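Local coordinates for protein putative fimbrial subunit (Corynebacterium diphtheriae, PDB 4HSS) that probably forms, as the major pilin SpaD, the polymerised shaft of a cell-surface pilus that serves in adhesion, at residues F24-S29 and W146-V151. Residues are numbered along the deposited sequence; the frame is centred on the assembly and turned at random.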
loop_
_atom_site.group_PDB
_atom_site.type_symbol
_atom_site.label_atom_id
_atom_site.label_comp_id
_atom_site.label_asym_id
_atom_site.label_seq_id
_atom_site.Cartn_x
_atom_site.Cartn_y
_atom_site.Cartn_z
ATOM N N PHE A 24 -27.759 45.584 -6.393
ATOM C CA PHE A 24 -27.080 45.015 -7.543
ATOM C C PHE A 24 -25.830 45.806 -7.967
ATOM O O PHE A 24 -25.109 45.345 -8.863
ATOM C CB PHE A 24 -28.064 44.841 -8.696
ATOM C CG PHE A 24 -29.062 43.740 -8.425
ATOM C CD1 PHE A 24 -28.755 42.417 -8.707
ATOM C CD2 PHE A 24 -30.306 44.028 -7.877
ATOM C CE1 PHE A 24 -29.672 41.399 -8.440
ATOM C CE2 PHE A 24 -31.228 43.015 -7.627
ATOM C CZ PHE A 24 -30.905 41.710 -7.905
ATOM N N GLU A 25 -25.514 46.936 -7.288
ATOM C CA GLU A 25 -24.266 47.655 -7.577
ATOM C C GLU A 25 -23.206 47.193 -6.546
ATOM O O GLU A 25 -22.097 47.732 -6.495
ATOM C CB GLU A 25 -24.433 49.195 -7.656
ATOM C CG GLU A 25 -24.694 49.922 -6.340
ATOM C CD GLU A 25 -25.293 51.315 -6.467
ATOM O OE1 GLU A 25 -24.900 52.197 -5.668
ATOM O OE2 GLU A 25 -26.160 51.526 -7.350
ATOM N N ARG A 26 -23.560 46.157 -5.758
ATOM C CA ARG A 26 -22.687 45.503 -4.798
ATOM C C ARG A 26 -22.041 44.271 -5.389
ATOM O O ARG A 26 -22.564 43.648 -6.314
ATOM C CB ARG A 26 -23.443 45.113 -3.525
ATOM C CG ARG A 26 -23.623 46.274 -2.574
ATOM C CD ARG A 26 -23.967 45.783 -1.193
ATOM N NE ARG A 26 -22.897 44.940 -0.672
ATOM C CZ ARG A 26 -22.799 44.539 0.587
ATOM N NH1 ARG A 26 -23.709 44.902 1.480
ATOM N NH2 ARG A 26 -21.788 43.765 0.963
ATOM N N LYS A 27 -20.895 43.927 -4.833
ATOM C CA LYS A 27 -20.126 42.746 -5.204
ATOM C C LYS A 27 -20.092 41.853 -3.985
ATOM O O LYS A 27 -20.096 42.360 -2.858
ATOM C CB LYS A 27 -18.707 43.115 -5.696
ATOM C CG LYS A 27 -18.702 43.883 -7.020
ATOM C CD LYS A 27 -18.385 42.993 -8.209
ATOM C CE LYS A 27 -18.766 43.641 -9.511
ATOM N NZ LYS A 27 -20.164 43.317 -9.901
ATOM N N GLY A 28 -20.170 40.548 -4.215
ATOM C CA GLY A 28 -20.159 39.564 -3.148
ATOM C C GLY A 28 -18.848 38.821 -3.035
ATOM O O GLY A 28 -17.850 39.178 -3.672
ATOM N N SER A 29 -18.850 37.779 -2.200
ATOM C CA SER A 29 -17.714 36.892 -1.953
ATOM C C SER A 29 -18.183 35.514 -1.489
ATOM O O SER A 29 -19.293 35.355 -0.976
ATOM C CB SER A 29 -16.762 37.494 -0.912
ATOM O OG SER A 29 -17.247 37.384 0.421
ATOM N N TRP A 146 -30.060 40.169 3.443
ATOM C CA TRP A 146 -29.345 39.507 2.341
ATOM C C TRP A 146 -27.876 39.392 2.689
ATOM O O TRP A 146 -27.301 40.352 3.195
ATOM C CB TRP A 146 -29.513 40.273 1.034
ATOM C CG TRP A 146 -30.893 40.231 0.459
ATOM C CD1 TRP A 146 -31.747 41.284 0.312
ATOM C CD2 TRP A 146 -31.571 39.085 -0.084
ATOM N NE1 TRP A 146 -32.933 40.861 -0.242
ATOM C CE2 TRP A 146 -32.856 39.513 -0.494
ATOM C CE3 TRP A 146 -31.228 37.731 -0.240
ATOM C CZ2 TRP A 146 -33.793 38.645 -1.069
ATOM C CZ3 TRP A 146 -32.166 36.871 -0.801
ATOM C CH2 TRP A 146 -33.435 37.330 -1.201
ATOM N N ASN A 147 -27.281 38.219 2.469
ATOM C CA ASN A 147 -25.870 37.955 2.775
ATOM C C ASN A 147 -25.077 37.842 1.482
ATOM O O ASN A 147 -25.291 36.929 0.681
ATOM C CB ASN A 147 -25.741 36.701 3.617
ATOM C CG ASN A 147 -24.345 36.162 3.789
ATOM O OD1 ASN A 147 -23.371 36.900 3.928
ATOM N ND2 ASN A 147 -24.236 34.849 3.822
ATOM N N TYR A 148 -24.157 38.784 1.295
ATOM C CA TYR A 148 -23.319 38.898 0.108
ATOM C C TYR A 148 -21.983 38.190 0.293
ATOM O O TYR A 148 -21.276 37.967 -0.689
ATOM C CB TYR A 148 -23.100 40.397 -0.202
ATOM C CG TYR A 148 -24.377 41.162 -0.512
ATOM C CD1 TYR A 148 -24.762 41.413 -1.825
ATOM C CD2 TYR A 148 -25.191 41.654 0.510
ATOM C CE1 TYR A 148 -25.927 42.137 -2.114
ATOM C CE2 TYR A 148 -26.364 42.363 0.231
ATOM C CZ TYR A 148 -26.723 42.602 -1.082
ATOM O OH TYR A 148 -27.856 43.310 -1.370
ATOM N N ASN A 149 -21.636 37.829 1.545
ATOM C CA ASN A 149 -20.359 37.188 1.886
ATOM C C ASN A 149 -20.638 35.793 2.443
ATOM O O ASN A 149 -20.764 35.580 3.657
ATOM C CB ASN A 149 -19.556 38.076 2.838
ATOM C CG ASN A 149 -19.489 39.514 2.352
ATOM O OD1 ASN A 149 -18.928 39.823 1.281
ATOM N ND2 ASN A 149 -20.148 40.409 3.083
ATOM N N VAL A 150 -20.818 34.861 1.502
ATOM C CA VAL A 150 -21.183 33.469 1.725
ATOM C C VAL A 150 -19.981 32.700 2.235
ATOM O O VAL A 150 -18.858 32.870 1.751
ATOM C CB VAL A 150 -21.807 32.849 0.431
ATOM C CG1 VAL A 150 -22.146 31.361 0.610
ATOM C CG2 VAL A 150 -23.056 33.640 0.002
ATOM N N VAL A 151 -20.236 31.876 3.257
ATOM C CA VAL A 151 -19.256 31.021 3.894
ATOM C C VAL A 151 -19.767 29.573 3.767
ATOM O O VAL A 151 -20.918 29.314 4.093
ATOM C CB VAL A 151 -18.962 31.446 5.369
ATOM C CG1 VAL A 151 -17.847 30.607 5.963
ATOM C CG2 VAL A 151 -18.607 32.925 5.471
HETATM O O HOH W 1 -16.963 35.575 2.398
#
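Arg26 lays its guanidinium flat over one face of the Tyr148 ring, the two planes only 12° apart. The arginine CZ stands 4.1 Å from the centroid of the Tyr148 ring, which makes this a cation-pi stack, and CD of the same side chain adds a CH-pi contact over that face. The arginine crosses the ring at about a right angle, from CB near Tyr148 CE1 to NH1 near CD2; the bend at chi3 (61°) lays the guanidinium flat on the face, with NH2 of Arg26 3.8 Å from Tyr148 CB. Tyr148 OH is hydrogen-bonded to the backbone N of Asp23, and the ring also touches Leu112.

Backbone hydrogen bonds take over where the chains pair as parallel strands, Ser29 beside Asn149. Ser29 N donates to Tyr148 O at 2.9 Å, in the carbonyl plane, and Val150 N donates to Ser29 O at 3.0 Å. Ser29 thus bonds to the residues before and after its bridge partner, the usual parallel pattern. Just before the bridge, Gly28 CA comes to 3.1 Å from Tyr148 O.

Side-chain polar contacts lie beside the bridge. Ser29 OG sits 3.1 Å from Asn149 OD1, a possible hydrogen bond, and 2.7 Å from a water that also makes a weak bond to Val150 O. Asn147 OD1 accepts from Asn149 N in an Asx turn, which shapes the backbone leading into strand 149-166.

The pairing joins the starts of strands 28-36 and 149-166 in the sheet of the N-terminal prealbumin-like domain, with strand 104-110 on the other side of 28-36; 149-166 runs on to pair with 175-183. Two main-chain bonds fix the register, while the stack, less directional than they are, ties the loop before strand 28-36 to Tyr148.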